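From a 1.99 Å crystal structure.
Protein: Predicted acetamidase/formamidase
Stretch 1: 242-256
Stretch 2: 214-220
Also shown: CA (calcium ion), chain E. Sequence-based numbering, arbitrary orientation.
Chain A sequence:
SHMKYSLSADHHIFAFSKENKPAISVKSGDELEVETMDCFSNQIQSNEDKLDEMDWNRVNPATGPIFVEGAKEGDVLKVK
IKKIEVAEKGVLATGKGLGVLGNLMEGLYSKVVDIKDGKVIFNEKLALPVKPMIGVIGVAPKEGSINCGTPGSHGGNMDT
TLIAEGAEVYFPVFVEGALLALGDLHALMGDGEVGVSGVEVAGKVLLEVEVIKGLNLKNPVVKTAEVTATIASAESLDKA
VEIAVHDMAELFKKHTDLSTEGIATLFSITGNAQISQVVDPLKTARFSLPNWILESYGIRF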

# COMPACT_ATOMS: atom_id res chain seq x y z
N GLU A 242 4.61 11.27 -1.36
CA GLU A 242 5.33 12.35 -0.72
C GLU A 242 4.37 13.45 -0.15
O GLU A 242 4.58 13.97 0.94
CB GLU A 242 6.34 13.03 -1.71
CG GLU A 242 6.57 14.44 -1.31
CD GLU A 242 7.07 15.46 -2.42
OE1 GLU A 242 8.20 15.26 -2.90
OE2 GLU A 242 6.30 16.48 -2.73
N ILE A 243 3.31 13.80 -0.91
CA ILE A 243 2.40 14.79 -0.45
C ILE A 243 1.68 14.21 0.78
O ILE A 243 1.59 14.90 1.82
CB ILE A 243 1.33 15.14 -1.53
CG1 ILE A 243 2.06 15.98 -2.69
CG2 ILE A 243 0.17 15.98 -0.85
CD1 ILE A 243 1.26 15.84 -4.10
N ALA A 244 1.12 13.03 0.66
CA ALA A 244 0.44 12.40 1.82
C ALA A 244 1.26 12.42 3.10
O ALA A 244 0.71 12.76 4.13
CB ALA A 244 -0.11 10.98 1.56
N VAL A 245 2.51 12.03 3.02
CA VAL A 245 3.39 12.03 4.20
C VAL A 245 3.60 13.40 4.74
O VAL A 245 3.50 13.60 5.94
CB VAL A 245 4.76 11.35 3.81
CG1 VAL A 245 5.84 11.33 4.92
CG2 VAL A 245 4.47 9.96 3.44
N HIS A 246 3.92 14.38 3.87
CA HIS A 246 4.08 15.73 4.34
C HIS A 246 2.85 16.29 5.02
O HIS A 246 3.01 17.06 5.99
CB HIS A 246 4.56 16.71 3.19
CG HIS A 246 5.98 16.49 2.78
ND1 HIS A 246 7.02 17.25 3.27
CD2 HIS A 246 6.53 15.67 1.85
CE1 HIS A 246 8.16 16.82 2.77
NE2 HIS A 246 7.87 15.91 1.86
N ASP A 247 1.63 15.94 4.55
CA ASP A 247 0.43 16.54 5.07
C ASP A 247 0.27 15.92 6.47
O ASP A 247 -0.11 16.65 7.37
CB ASP A 247 -0.87 16.28 4.21
CG ASP A 247 -0.88 17.07 2.87
OD1 ASP A 247 -0.21 18.16 2.70
OD2 ASP A 247 -1.56 16.57 1.98
N MET A 248 0.49 14.61 6.64
CA MET A 248 0.51 14.03 7.94
C MET A 248 1.60 14.60 8.87
O MET A 248 1.33 14.70 10.11
CB MET A 248 0.62 12.49 7.95
CG MET A 248 0.28 11.91 9.32
SD MET A 248 -1.45 11.78 9.75
CE MET A 248 -1.90 10.16 8.99
N ALA A 249 2.80 14.91 8.33
CA ALA A 249 3.88 15.47 9.16
C ALA A 249 3.48 16.89 9.67
O ALA A 249 3.77 17.33 10.81
CB ALA A 249 5.21 15.54 8.37
N GLU A 250 2.88 17.68 8.79
CA GLU A 250 2.36 18.97 9.21
C GLU A 250 1.24 18.86 10.31
O GLU A 250 1.22 19.66 11.24
CB GLU A 250 1.95 19.79 7.96
CG GLU A 250 1.35 21.14 8.24
CD GLU A 250 2.40 22.22 8.51
OE1 GLU A 250 3.63 21.90 8.53
OE2 GLU A 250 1.98 23.42 8.69
N LEU A 251 0.31 17.90 10.20
CA LEU A 251 -0.68 17.71 11.27
C LEU A 251 0.06 17.49 12.55
O LEU A 251 -0.26 18.09 13.56
CB LEU A 251 -1.61 16.53 11.10
CG LEU A 251 -3.00 16.70 10.44
CD1 LEU A 251 -3.61 18.16 10.43
CD2 LEU A 251 -3.15 15.98 9.07
N PHE A 252 1.04 16.60 12.54
CA PHE A 252 1.85 16.34 13.79
C PHE A 252 2.63 17.55 14.25
O PHE A 252 2.71 17.87 15.46
CB PHE A 252 2.76 15.10 13.66
CG PHE A 252 2.05 13.80 14.00
CD1 PHE A 252 1.05 13.29 13.19
CD2 PHE A 252 2.36 13.14 15.16
CE1 PHE A 252 0.33 12.13 13.57
CE2 PHE A 252 1.69 11.97 15.53
CZ PHE A 252 0.69 11.48 14.73
N LYS A 253 3.22 18.27 13.32
CA LYS A 253 4.02 19.40 13.72
C LYS A 253 3.12 20.45 14.43
O LYS A 253 3.43 20.98 15.47
CB LYS A 253 4.63 20.00 12.46
CG LYS A 253 5.18 21.41 12.64
CD LYS A 253 6.27 21.78 11.65
CE LYS A 253 6.19 23.29 11.31
NZ LYS A 253 7.57 23.80 11.10
N LYS A 254 1.97 20.69 13.85
CA LYS A 254 1.11 21.80 14.31
C LYS A 254 0.23 21.45 15.51
O LYS A 254 -0.36 22.37 16.09
CB LYS A 254 0.30 22.38 13.16
CG LYS A 254 1.22 22.79 11.96
CD LYS A 254 0.61 23.95 11.14
CE LYS A 254 1.24 25.30 11.47
NZ LYS A 254 2.72 25.10 11.33
N HIS A 255 0.20 20.17 15.90
CA HIS A 255 -0.73 19.74 16.92
C HIS A 255 0.03 18.94 17.97
O HIS A 255 -0.58 18.31 18.83
CB HIS A 255 -1.88 18.90 16.31
CG HIS A 255 -2.67 19.64 15.27
ND1 HIS A 255 -3.66 20.55 15.60
CD2 HIS A 255 -2.62 19.62 13.91
CE1 HIS A 255 -4.20 21.04 14.48
NE2 HIS A 255 -3.57 20.52 13.45
N THR A 256 1.35 18.95 17.88
CA THR A 256 2.21 18.33 18.88
C THR A 256 3.54 19.09 19.07
O THR A 256 3.84 19.96 18.31
CB THR A 256 2.53 16.80 18.60
OG1 THR A 256 3.60 16.64 17.65
CG2 THR A 256 1.37 16.04 18.13
CA CA E . 4.58 21.78 17.25
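Stretch 2 (214-220) GLNLKNP

A single hydrogen bond joins the two stretches, and it is a short one. Asn219 ND2 donates to Asp247 OD2 at 2.7 Å, with an N-H...acceptor angle of 151°. No other hydrogen bond and no salt bridge crosses the contact; the other close pairs are mostly packing contacts. The contact is small, burying 267 Å² with both sides summed.

Stretch 2 has no regular helix or strand. From Leu215 to Leu217 its backbone is extended, with phi between -121° and -102° and psi between 115° and 155°. Lys218 breaks this run with phi/psi of -107/-14. Asn219 and Pro220 are extended again. Gly214 has a positive phi of 66°, a value that favours glycine.

Most of stretch 1, starting at Glu242, is helix, which begins earlier in the chain; Thr256 is outside it. Stretch 2 runs along it in the opposite sense. Its early residues lie near the C-terminal part of the helix, and Asn219 lies near Ile243. The residues of stretch 1 that are touched are Ile243, Asp247, Leu251 and His255. They are spaced four apart, so the contacts fall along one side of stretch 1. The closest CA approach is Asp247 to Lys218, at 7.0 Å between the two CA atoms.

At the Asn219 end, the CA-to-CB bonds of Asn219, Asp247 and Ile243 all point toward the other stretch. The amide nitrogen that binds Asp247 also packs on Ile243, with Asn219 ND2 3.5 Å from Ile243 CG2. Asn219 OD1 is hydrogen-bonded elsewhere in the structure, so both ends of this amide are used. Lys218 adds no salt bridge to Asp247. Its CB lies 3.9 Å from Asp247 OD1, but the end of its side chain leads away.

The middle is mainly apolar. The CA-to-CB bond of Leu251 points sideways, yet the end of the side chain comes nearer to stretch 2. Leu251 CD1 lies 3.9 Å from Leu217 CD2 and 4.5 Å from Leu215 CD1. The same methyl is 4.2 Å from Asn216 O, so it meets the backbone between the two leucines as well. Leu215 and Leu217 also start sideways and bring their ends nearer.

At the far end, His255 NE2 is 4.3 Å from Leu215 CD1. That methyl approaches the ring obliquely.

The calcium ion lies outside this contact. Lys253 O is 2.3 Å from the calcium ion and Thr256 O is 2.2 Å from the calcium ion; two waters complete the listed ligands.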

# COMPACT_ATOMS: atom_id res chain seq x y z
N GLY A 214 -11.62 25.91 12.82
CA GLY A 214 -10.27 25.87 13.37
C GLY A 214 -9.38 24.64 13.10
O GLY A 214 -8.43 24.38 13.85
N LEU A 215 -9.64 23.91 12.01
CA LEU A 215 -8.74 22.84 11.58
C LEU A 215 -8.31 23.22 10.17
O LEU A 215 -9.13 23.64 9.35
CB LEU A 215 -9.48 21.50 11.61
CG LEU A 215 -8.75 20.33 10.97
CD1 LEU A 215 -7.48 19.95 11.79
CD2 LEU A 215 -9.66 19.15 10.82
N ASN A 216 -7.01 23.19 9.89
CA ASN A 216 -6.50 23.47 8.56
C ASN A 216 -6.14 22.14 7.85
O ASN A 216 -5.28 21.43 8.30
CB ASN A 216 -5.22 24.31 8.67
CG ASN A 216 -5.45 25.60 9.40
OD1 ASN A 216 -6.58 26.13 9.38
ND2 ASN A 216 -4.39 26.16 10.04
N LEU A 217 -6.80 21.75 6.77
CA LEU A 217 -6.29 20.59 6.00
C LEU A 217 -5.87 21.09 4.60
O LEU A 217 -6.46 22.08 4.08
CB LEU A 217 -7.35 19.49 5.84
CG LEU A 217 -7.78 18.79 7.14
CD1 LEU A 217 -8.76 17.67 6.95
CD2 LEU A 217 -6.49 18.23 7.73
N LYS A 218 -4.94 20.38 3.95
CA LYS A 218 -4.61 20.75 2.58
C LYS A 218 -5.18 19.74 1.58
O LYS A 218 -5.15 19.98 0.38
CB LYS A 218 -3.08 20.80 2.38
CG LYS A 218 -2.45 21.91 3.14
CD LYS A 218 -2.93 23.17 2.59
CE LYS A 218 -2.24 24.39 3.20
NZ LYS A 218 -0.77 24.20 3.29
N ASN A 219 -5.61 18.60 2.09
CA ASN A 219 -6.03 17.43 1.29
C ASN A 219 -6.91 16.59 2.18
O ASN A 219 -6.92 16.85 3.34
CB ASN A 219 -4.84 16.60 0.91
CG ASN A 219 -4.15 17.12 -0.27
OD1 ASN A 219 -4.71 17.15 -1.30
ND2 ASN A 219 -2.91 17.47 -0.15
N PRO A 220 -7.58 15.54 1.64
CA PRO A 220 -8.58 14.91 2.47
C PRO A 220 -7.91 13.98 3.38
O PRO A 220 -6.72 13.59 3.17
CB PRO A 220 -9.40 14.06 1.47
CG PRO A 220 -9.20 14.88 0.20
CD PRO A 220 -7.75 15.16 0.23
O HOH W 1 6.11 22.90 16.48
O HOH W 2 6.37 20.48 17.15